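PDB 3ZY2: putative gdp-fucose protein o-fucosyltransferase 1 from Caenorhabditis elegans, which is a putative glycosyltransferase of the GDP-fucose protein O-fucosyltransferase family, with a two-domain GT-B fold, and holds guanosine-5'-diphosphate in its pocket. Local coordinates for residues Leu62-Val65 with Gly66-Ala69; Trp185-Gln188 with Lys189-Arg192. All coordinates share one frame; numbering follows the deposited sequence.

Interaction 1 (Leu62-Val65 with Gly66-Ala69); sequences LFQV and GTVA
The carboxamide of Gln64 reaches Thr67 through one water: its OE1 accepts a bond from water 1 at 2.8 Å, and the same water lies 2.8 Å from Thr67 OG1. At the other end of this flat group NE2 donates to Trp193 O; OE1 and NE2 each have a partner, which favours this orientation of the amide. Just before the turn, the Phe63 ring stacks with Trp193 and has Leu62 CB offset over one face. Thr67 OG1 lies beside its own backbone N (chi1 -58°), which turns the hydroxyl toward the glutamine and leaves the methyl for packing. At the N-cap position, Gln64 O receives two weak bonds, from Thr67 N at 3.3 Å and Val68 N at 3.4 Å. Ala69 N makes a firmer bond to Val65 O, 3.0 Å long with an N-H...O angle of 157°. Val68 CG1 rests 3.3 Å from Val65 O, while the Val68 side chain packs on Phe59 and Leu31, where a branched apolar residue fits. The arrangement is the first turn of the short helix 65-68, with Gln64 at its N-cap position, within the connection between parallel strands 40-42 and 74-75 of the Rossmann-like N-terminal sheet.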
loop_
_atom_site.group_PDB
_atom_site.type_symbol
_atom_site.label_atom_id
_atom_site.label_comp_id
_atom_site.label_asym_id
_atom_site.label_seq_id
_atom_site.Cartn_x
_atom_site.Cartn_y
_atom_site.Cartn_z
ATOM N N LEU A 62 16.300 -19.856 14.304
ATOM C CA LEU A 62 17.224 -18.706 14.302
ATOM C C LEU A 62 17.358 -18.032 15.659
ATOM O O LEU A 62 18.447 -17.645 16.041
ATOM C CB LEU A 62 16.774 -17.663 13.277
ATOM C CG LEU A 62 16.689 -18.160 11.834
ATOM C CD1 LEU A 62 16.269 -17.038 10.945
ATOM C CD2 LEU A 62 18.056 -18.731 11.377
ATOM N N PHE A 63 16.242 -17.857 16.355
ATOM C CA PHE A 63 16.204 -17.095 17.614
ATOM C C PHE A 63 15.525 -17.866 18.740
ATOM O O PHE A 63 14.794 -18.834 18.499
ATOM C CB PHE A 63 15.429 -15.798 17.391
ATOM C CG PHE A 63 16.058 -14.849 16.417
ATOM C CD1 PHE A 63 17.288 -14.293 16.685
ATOM C CD2 PHE A 63 15.383 -14.471 15.266
ATOM C CE1 PHE A 63 17.865 -13.377 15.812
ATOM C CE2 PHE A 63 15.947 -13.545 14.384
ATOM C CZ PHE A 63 17.193 -12.995 14.663
ATOM N N GLN A 64 15.735 -17.421 19.979
ATOM C CA GLN A 64 15.194 -18.135 21.163
ATOM C C GLN A 64 13.815 -17.613 21.531
ATOM O O GLN A 64 13.643 -16.435 21.788
ATOM C CB GLN A 64 16.158 -18.036 22.360
ATOM C CG GLN A 64 17.461 -18.737 22.073
ATOM C CD GLN A 64 18.397 -18.799 23.250
ATOM O OE1 GLN A 64 17.973 -18.864 24.410
ATOM N NE2 GLN A 64 19.703 -18.765 22.956
ATOM N N VAL A 65 12.828 -18.510 21.543
ATOM C CA VAL A 65 11.463 -18.140 21.903
ATOM C C VAL A 65 11.399 -17.565 23.321
ATOM O O VAL A 65 10.738 -16.547 23.551
ATOM C CB VAL A 65 10.499 -19.325 21.730
ATOM C CG1 VAL A 65 9.101 -18.959 22.256
ATOM C CG2 VAL A 65 10.440 -19.749 20.263
ATOM N N GLY A 66 12.115 -18.184 24.263
ATOM C CA GLY A 66 12.133 -17.708 25.647
ATOM C C GLY A 66 12.517 -16.249 25.802
ATOM O O GLY A 66 11.927 -15.524 26.615
ATOM N N THR A 67 13.472 -15.803 24.998
ATOM C CA THR A 67 13.956 -14.442 25.097
ATOM C C THR A 67 12.977 -13.422 24.507
ATOM O O THR A 67 12.722 -12.392 25.115
ATOM C CB THR A 67 15.353 -14.316 24.489
ATOM O OG1 THR A 67 16.235 -15.233 25.170
ATOM C CG2 THR A 67 15.890 -12.912 24.693
ATOM N N VAL A 68 12.403 -13.728 23.347
ATOM C CA VAL A 68 11.463 -12.797 22.745
ATOM C C VAL A 68 10.187 -12.655 23.586
ATOM O O VAL A 68 9.602 -11.572 23.647
ATOM C CB VAL A 68 11.198 -13.132 21.259
ATOM C CG1 VAL A 68 10.270 -14.338 21.083
ATOM C CG2 VAL A 68 10.614 -11.919 20.553
ATOM N N ALA A 69 9.806 -13.741 24.262
ATOM C CA ALA A 69 8.645 -13.754 25.153
ATOM C C ALA A 69 8.807 -12.786 26.322
ATOM O O ALA A 69 7.814 -12.406 26.955
ATOM C CB ALA A 69 8.391 -15.170 25.660
HETATM O O HOH W 1 15.653 -17.879 25.683
#

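Interaction 2 (Trp185-Gln188 with Lys189-Arg192); sequences WSIQ and KYLR
Ser186 O takes the N-H of Lys189 at 3.0 Å, and Ile187 O that of Tyr190 at 2.9 Å: this is a 3-10 turn of successive i to i+3 bonds, in the segment joining the two Rossmann-like halves of the GT-B fold. A third bond, from Leu191 N to Gln188 O, closes the series at 3.0 Å; all three donors lie above the carbonyl plane, as is usual in tight 3-10 winding. The close-packed side holds Ile187 and Leu191, whose apolar branches lie against helix 20-37, and Gln188, which faces helix 335-346. In Gln188 the bend at chi2 (85°) carries the amide back over Leu191, the two chains crossing at about a right angle, with NE2 3.7 Å from Leu191 CD1. Burial of this amide is paid for by Arg342 NE, which donates to OE1. Tyr190 marks the boundary: its CD2 meets Ile187 CG2 at 4.4 Å, Ile187 O lies near the ring edge, Lys189 CB is offset over one face, and the ring also meets Tyr71. The looser side carries exposed Lys189, a long charged chain that leads away from the turn. Water 2 bridges Gln188 NE2, which donates over 2.9 Å, and Leu191 O, to which the water donates over 2.8 Å.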
loop_
_atom_site.group_PDB
_atom_site.type_symbol
_atom_site.label_atom_id
_atom_site.label_comp_id
_atom_site.label_asym_id
_atom_site.label_seq_id
_atom_site.Cartn_x
_atom_site.Cartn_y
_atom_site.Cartn_z
ATOM N N TRP A 185 14.386 0.128 17.850
ATOM C CA TRP A 185 15.701 -0.513 17.686
ATOM C C TRP A 185 16.101 -1.311 18.933
ATOM O O TRP A 185 16.727 -2.388 18.800
ATOM C CB TRP A 185 16.807 0.472 17.323
ATOM C CG TRP A 185 16.629 1.111 15.995
ATOM C CD1 TRP A 185 15.848 0.659 14.958
ATOM C CD2 TRP A 185 17.302 2.273 15.512
ATOM N NE1 TRP A 185 15.949 1.517 13.877
ATOM C CE2 TRP A 185 16.837 2.514 14.196
ATOM C CE3 TRP A 185 18.221 3.171 16.083
ATOM C CZ2 TRP A 185 17.279 3.600 13.432
ATOM C CZ3 TRP A 185 18.650 4.248 15.332
ATOM C CH2 TRP A 185 18.178 4.460 14.017
ATOM N N SER A 186 15.748 -0.822 20.125
ATOM C CA SER A 186 16.085 -1.532 21.352
ATOM C C SER A 186 15.418 -2.893 21.507
ATOM O O SER A 186 15.875 -3.711 22.289
ATOM C CB SER A 186 15.790 -0.640 22.569
ATOM O OG SER A 186 14.403 -0.402 22.651
ATOM N N ILE A 187 14.358 -3.159 20.732
ATOM C CA ILE A 187 13.710 -4.465 20.779
ATOM C C ILE A 187 14.660 -5.585 20.312
ATOM O O ILE A 187 14.455 -6.743 20.663
ATOM C CB ILE A 187 12.351 -4.423 20.011
ATOM C CG1 ILE A 187 11.451 -3.393 20.696
ATOM C CG2 ILE A 187 11.649 -5.816 19.962
ATOM C CD1 ILE A 187 10.123 -3.155 19.967
ATOM N N GLN A 188 15.722 -5.237 19.570
ATOM C CA GLN A 188 16.710 -6.233 19.174
ATOM C C GLN A 188 17.318 -6.959 20.388
ATOM O O GLN A 188 17.788 -8.089 20.271
ATOM C CB GLN A 188 17.800 -5.568 18.337
ATOM C CG GLN A 188 18.746 -6.562 17.624
ATOM C CD GLN A 188 18.224 -7.064 16.277
ATOM O OE1 GLN A 188 17.750 -6.288 15.444
ATOM N NE2 GLN A 188 18.333 -8.375 16.043
ATOM N N LYS A 189 17.247 -6.322 21.566
ATOM C CA LYS A 189 17.699 -6.958 22.825
ATOM C C LYS A 189 17.057 -8.353 23.007
ATOM O O LYS A 189 17.671 -9.290 23.542
ATOM C CB LYS A 189 17.361 -6.042 24.015
ATOM C CG LYS A 189 17.581 -6.671 25.364
ATOM C CD LYS A 189 17.217 -5.687 26.465
ATOM C CE LYS A 189 16.714 -6.404 27.710
ATOM N NZ LYS A 189 17.730 -7.316 28.312
ATOM N N TYR A 190 15.827 -8.482 22.505
ATOM C CA TYR A 190 15.010 -9.668 22.723
ATOM C C TYR A 190 15.103 -10.669 21.597
ATOM O O TYR A 190 14.407 -11.681 21.626
ATOM C CB TYR A 190 13.544 -9.272 22.974
ATOM C CG TYR A 190 13.406 -8.321 24.128
ATOM C CD1 TYR A 190 13.458 -8.792 25.421
ATOM C CD2 TYR A 190 13.258 -6.961 23.912
ATOM C CE1 TYR A 190 13.347 -7.925 26.505
ATOM C CE2 TYR A 190 13.129 -6.083 24.978
ATOM C CZ TYR A 190 13.186 -6.583 26.264
ATOM O OH TYR A 190 13.066 -5.719 27.327
ATOM N N LEU A 191 15.979 -10.402 20.637
ATOM C CA LEU A 191 16.283 -11.400 19.580
ATOM C C LEU A 191 17.662 -11.974 19.863
ATOM O O LEU A 191 18.688 -11.359 19.552
ATOM C CB LEU A 191 16.217 -10.786 18.177
ATOM C CG LEU A 191 14.869 -10.152 17.787
ATOM C CD1 LEU A 191 14.864 -9.744 16.339
ATOM C CD2 LEU A 191 13.652 -11.015 18.080
ATOM N N ARG A 192 17.663 -13.161 20.465
ATOM C CA ARG A 192 18.884 -13.839 20.900
ATOM C C ARG A 192 19.042 -15.066 20.017
ATOM O O ARG A 192 18.119 -15.869 19.914
ATOM C CB ARG A 192 18.735 -14.271 22.357
ATOM C CG ARG A 192 19.951 -15.048 22.869
ATOM C CD ARG A 192 19.876 -15.279 24.354
ATOM N NE ARG A 192 19.896 -14.004 25.084
ATOM C CZ ARG A 192 19.677 -13.875 26.388
ATOM N NH1 ARG A 192 19.423 -14.941 27.147
ATOM N NH2 ARG A 192 19.713 -12.670 26.934
HETATM O O HOH W 2 20.064 -10.149 17.480
#

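The two turns are far apart in the chain but neighbours in space, with centres about 10 Å apart. Their backbones are probably joined by a hydrogen bond from Gln64 N to Arg192 O, 2.8 Å long. Tyr190 O, late in interaction 2, packs against the helix of interaction 1, 3.5 Å from Val68 CB and 3.6 Å from Thr67 CG2. Val68 and Ile187 both touch Leu31 of helix 20-37; before the first turn, Leu62 and Phe63 touch Phe20, a pocket residue. The Gln188 side chain stays about 11 Å from guanosine-5'-diphosphate; its partner Arg342 lies on helix 335-346, whose first residues Thr335 and Phe336 line the pocket. Neither turn contributes a pocket residue.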